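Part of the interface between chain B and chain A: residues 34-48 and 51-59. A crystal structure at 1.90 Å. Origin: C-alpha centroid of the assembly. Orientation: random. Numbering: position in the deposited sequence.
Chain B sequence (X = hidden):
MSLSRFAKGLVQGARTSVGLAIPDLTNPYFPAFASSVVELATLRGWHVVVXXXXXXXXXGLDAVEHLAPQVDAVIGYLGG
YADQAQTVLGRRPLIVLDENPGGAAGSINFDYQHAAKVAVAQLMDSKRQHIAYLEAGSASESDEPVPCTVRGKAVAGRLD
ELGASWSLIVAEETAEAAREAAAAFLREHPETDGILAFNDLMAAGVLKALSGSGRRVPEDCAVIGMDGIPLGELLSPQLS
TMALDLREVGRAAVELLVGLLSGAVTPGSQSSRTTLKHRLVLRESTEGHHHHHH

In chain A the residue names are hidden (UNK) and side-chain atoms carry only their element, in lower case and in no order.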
# COMPACT_ATOMS: atom_id res chain seq x y z
N ALA B 34 6.59 -2.86 -6.41
CA ALA B 34 7.08 -1.70 -7.12
C ALA B 34 8.22 -0.95 -6.40
O ALA B 34 9.18 -0.54 -7.03
CB ALA B 34 5.93 -0.76 -7.45
N SER B 35 8.07 -0.78 -5.11
CA SER B 35 9.08 -0.14 -4.32
C SER B 35 10.42 -0.87 -4.42
O SER B 35 11.48 -0.24 -4.50
CB SER B 35 8.62 -0.02 -2.88
OG SER B 35 9.59 0.56 -2.04
N SER B 36 10.40 -2.20 -4.39
CA SER B 36 11.62 -2.99 -4.57
C SER B 36 12.29 -2.77 -5.93
O SER B 36 13.50 -2.54 -6.01
CB SER B 36 11.29 -4.48 -4.42
OG SER B 36 12.50 -5.21 -4.54
N VAL B 37 11.52 -2.79 -7.00
CA VAL B 37 12.07 -2.56 -8.33
C VAL B 37 12.61 -1.16 -8.46
O VAL B 37 13.72 -0.95 -8.99
CB VAL B 37 11.02 -2.82 -9.40
CG1 VAL B 37 11.50 -2.36 -10.76
CG2 VAL B 37 10.61 -4.29 -9.39
N VAL B 38 11.86 -0.20 -7.95
CA VAL B 38 12.28 1.17 -8.05
C VAL B 38 13.59 1.36 -7.31
O VAL B 38 14.42 2.12 -7.78
CB VAL B 38 11.21 2.13 -7.56
CG1 VAL B 38 11.70 3.55 -7.59
CG2 VAL B 38 9.96 2.02 -8.44
N GLU B 39 13.71 0.79 -6.10
CA GLU B 39 14.95 0.89 -5.33
C GLU B 39 16.16 0.44 -6.14
O GLU B 39 17.12 1.19 -6.31
CB GLU B 39 14.85 0.05 -4.08
CG GLU B 39 16.14 -0.05 -3.26
CD GLU B 39 16.44 1.23 -2.50
OE1 GLU B 39 15.63 2.19 -2.51
OE2 GLU B 39 17.49 1.25 -1.85
N LEU B 40 16.09 -0.78 -6.66
CA LEU B 40 17.21 -1.35 -7.40
C LEU B 40 17.50 -0.58 -8.70
O LEU B 40 18.64 -0.28 -9.00
CB LEU B 40 16.95 -2.84 -7.65
CG LEU B 40 16.93 -3.71 -6.38
CD1 LEU B 40 16.22 -5.03 -6.64
CD2 LEU B 40 18.32 -3.94 -5.81
N ALA B 41 16.46 -0.16 -9.42
CA ALA B 41 16.66 0.61 -10.62
C ALA B 41 17.26 1.98 -10.32
O ALA B 41 18.17 2.44 -11.00
CB ALA B 41 15.33 0.76 -11.38
N THR B 42 16.73 2.64 -9.30
CA THR B 42 17.22 3.96 -8.95
C THR B 42 18.73 3.91 -8.57
O THR B 42 19.49 4.80 -8.94
CB THR B 42 16.43 4.57 -7.78
OG1 THR B 42 15.05 4.70 -8.13
CG2 THR B 42 16.98 5.94 -7.43
N LEU B 43 19.12 2.89 -7.82
CA LEU B 43 20.54 2.70 -7.46
C LEU B 43 21.45 2.43 -8.67
O LEU B 43 22.64 2.72 -8.62
CB LEU B 43 20.69 1.62 -6.39
CG LEU B 43 20.16 2.03 -5.01
CD1 LEU B 43 20.31 0.84 -4.09
CD2 LEU B 43 20.95 3.22 -4.49
N ARG B 44 20.89 1.97 -9.79
CA ARG B 44 21.65 1.88 -11.01
C ARG B 44 21.72 3.17 -11.76
O ARG B 44 22.34 3.22 -12.80
CB ARG B 44 21.08 0.81 -11.92
CG ARG B 44 21.21 -0.60 -11.40
CD ARG B 44 20.83 -1.57 -12.50
NE ARG B 44 21.87 -1.65 -13.52
CZ ARG B 44 22.95 -2.43 -13.43
NH1 ARG B 44 23.13 -3.20 -12.37
NH2 ARG B 44 23.85 -2.43 -14.41
N GLY B 45 21.07 4.22 -11.26
CA GLY B 45 20.96 5.49 -11.93
C GLY B 45 19.88 5.54 -13.00
O GLY B 45 19.89 6.41 -13.86
N TRP B 46 18.94 4.60 -12.96
CA TRP B 46 17.88 4.55 -13.95
C TRP B 46 16.64 5.34 -13.44
O TRP B 46 16.48 5.53 -12.24
CB TRP B 46 17.46 3.12 -14.21
CG TRP B 46 18.44 2.27 -14.82
CD1 TRP B 46 19.68 2.60 -15.30
CD2 TRP B 46 18.29 0.88 -15.05
NE1 TRP B 46 20.30 1.49 -15.81
CE2 TRP B 46 19.47 0.42 -15.66
CE3 TRP B 46 17.27 -0.04 -14.76
CZ2 TRP B 46 19.65 -0.91 -16.01
CZ3 TRP B 46 17.46 -1.35 -15.11
CH2 TRP B 46 18.64 -1.77 -15.73
N HIS B 47 15.76 5.75 -14.36
CA HIS B 47 14.50 6.39 -13.98
C HIS B 47 13.43 5.33 -14.12
O HIS B 47 13.54 4.44 -14.96
CB HIS B 47 14.21 7.59 -14.91
CG HIS B 47 14.80 8.89 -14.42
ND1 HIS B 47 15.31 9.84 -15.27
CD2 HIS B 47 14.95 9.37 -13.16
CE1 HIS B 47 15.76 10.86 -14.56
NE2 HIS B 47 15.55 10.60 -13.28
N VAL B 48 12.41 5.41 -13.27
CA VAL B 48 11.28 4.51 -13.33
C VAL B 48 9.99 5.35 -13.29
O VAL B 48 9.88 6.32 -12.54
CB VAL B 48 11.28 3.50 -12.17
CG1 VAL B 48 10.21 2.46 -12.34
CG2 VAL B 48 12.66 2.87 -12.02
N UNK A 51 5.96 8.72 -9.96
CA UNK A 51 7.39 8.62 -9.59
C UNK A 51 7.45 8.49 -8.04
O UNK A 51 7.11 9.46 -7.32
o UNK A 51 10.12 9.00 -8.92
o UNK A 51 10.37 10.59 -10.39
c UNK A 51 9.65 9.79 -9.76
c UNK A 51 8.13 9.86 -10.03
N UNK A 52 7.86 7.30 -7.58
CA UNK A 52 8.11 7.01 -6.18
C UNK A 52 9.57 7.42 -5.98
O UNK A 52 10.48 6.71 -6.48
c UNK A 52 7.93 5.53 -5.88
o UNK A 52 8.70 3.87 -4.38
c UNK A 52 8.54 5.10 -4.56
o UNK A 52 8.91 5.95 -3.72
N UNK A 53 9.77 8.55 -5.33
CA UNK A 53 11.13 9.12 -5.20
C UNK A 53 11.85 8.77 -3.90
O UNK A 53 12.89 9.33 -3.60
c UNK A 53 10.45 11.49 -4.49
c UNK A 53 11.07 11.93 -3.35
c UNK A 53 9.11 11.91 -4.73
o UNK A 53 8.46 13.94 -1.80
c UNK A 53 8.44 12.73 -3.84
c UNK A 53 9.08 13.12 -2.70
c UNK A 53 10.40 12.76 -2.45
c UNK A 53 11.16 10.63 -5.47
N UNK A 54 11.37 7.78 -3.19
CA UNK A 54 11.88 7.46 -1.83
C UNK A 54 13.04 6.48 -1.93
O UNK A 54 13.03 5.44 -1.27
N UNK A 55 13.93 6.74 -2.88
CA UNK A 55 15.08 5.86 -3.17
C UNK A 55 16.27 6.65 -3.63
O UNK A 55 16.13 7.70 -4.25
c UNK A 55 14.73 4.88 -4.29
n UNK A 55 11.40 3.44 -3.80
n UNK A 55 13.43 2.99 -3.27
c UNK A 55 12.18 2.57 -3.18
c UNK A 55 13.47 4.13 -4.03
c UNK A 55 12.19 4.43 -4.34
N UNK A 56 17.46 6.12 -3.39
CA UNK A 56 18.64 6.73 -3.95
C UNK A 56 18.95 8.15 -3.51
O UNK A 56 19.68 8.86 -4.17
N UNK A 57 18.46 8.53 -2.35
CA UNK A 57 18.59 9.89 -1.90
C UNK A 57 17.85 10.92 -2.72
O UNK A 57 18.09 12.11 -2.56
N UNK A 58 16.93 10.49 -3.58
CA UNK A 58 16.21 11.47 -4.43
C UNK A 58 15.24 12.35 -3.60
O UNK A 58 14.76 11.95 -2.55
c UNK A 58 15.67 9.36 -7.69
n UNK A 58 13.08 11.01 -9.76
c UNK A 58 15.52 10.75 -5.58
n UNK A 58 14.90 10.26 -8.59
c UNK A 58 16.43 10.11 -6.60
n UNK A 58 12.87 9.18 -8.40
c UNK A 58 13.62 10.16 -8.88
N UNK A 59 14.96 13.56 -4.09
CA UNK A 59 14.07 14.50 -3.42
C UNK A 59 12.80 14.73 -4.29
O UNK A 59 12.77 14.31 -5.46
c UNK A 59 14.77 15.85 -3.27
o UNK A 59 14.92 16.50 -4.55
O HOH W 1 10.49 6.46 -9.69
O HOH W 2 13.26 6.75 -6.95
O HOH W 3 8.79 3.12 -1.76
O HOH W 4 8.41 5.29 -9.57
O HOH W 5 17.86 4.02 -1.63
O HOH W 6 15.67 12.04 -10.92

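Position 51 of chain A, in a strand, carries two side-chain carbons, the second bearing two oxygens, and this group reaches the backbone O of V48(B). It is a carboxylate one methylene from the backbone, so the residue is D51(A). It meets chain B mainly through water 1, which lies 2.7 Å from OD1 of D51(A) and 2.9 Å from O of V48(B), placed to bridge them.

Position 52 has the same four atoms, two carbons and two oxygens on the second; its CA-to-CB bond points toward the chain B helix, and one oxygen lies near S35(B). It is D52(A). Its OD2 lies 4.0 Å from CA of S35(B), and water 3 links this OD2 (2.7 Å) to OG of S35(B) (2.7 Å).

Position 53 shows one carbon leading to a six-carbon ring that bears one oxygen, a phenol: Y53(A). It points away and makes no contact with this part of chain B.

Position 54 has no side-chain atoms and is G54(A); its backbone N donates to OD1 of D52(A) (3.1 Å).

At position 55 one carbon leads to a five-membered ring of three carbons and two nitrogens, an imidazole lying against V38(B) and E39(B). The residue is H55(A). Its ND1 donates a very short hydrogen bond to OE1 of E39(B) (2.5 Å), while its NE2 donates to OD2 of D52(A) (2.8 Å). With both nitrogens donating, the ring is held between two carboxylates, and CB of V38(B) sits over its face, 4.3 Å from the ring centroid.

Positions 56 and 57 both lack side-chain atoms and have positive phi, which favours glycine: G56(A) and G57(A). At the first, an ideal CB would lie 2.6 Å from CG2 of T42(B), a clash. Both are central in a type I' turn, closed by the bond from N of position 58 to O of H55(A) (3.0 Å).

Position 58 has three carbons, a nitrogen, then a carbon with two more nitrogens, a guanidinium; the chain packs on T42(B) and its end lies beside H47(B). This is R58(A). Its NH1 and NH2 each donate to D51(A), at OD1 and OD2 respectively (both 2.8 Å), and its CD packs 3.7 Å from CG2 of T42(B). CD2 of H47(B) lies over one guanidinium face.

Position 59, one carbon and one oxygen, is S59(A), an N-cap out of reach of this part of chain B.

The contact thus centres on H55(A), oriented by D52(A) and bound directly to E39(B). The turn brings G56(A) close to T42(B), and the D51(A)–R58(A) salt bridge steadies the guanidinium beside H47(B). Water 2, joining T42(B) OG1 (3.0 Å), D52(A) O (2.8 Å) and R58(A) NH1 (2.9 Å), connects these elements.

Chain A, residues 51-59: DDYGHGGRS
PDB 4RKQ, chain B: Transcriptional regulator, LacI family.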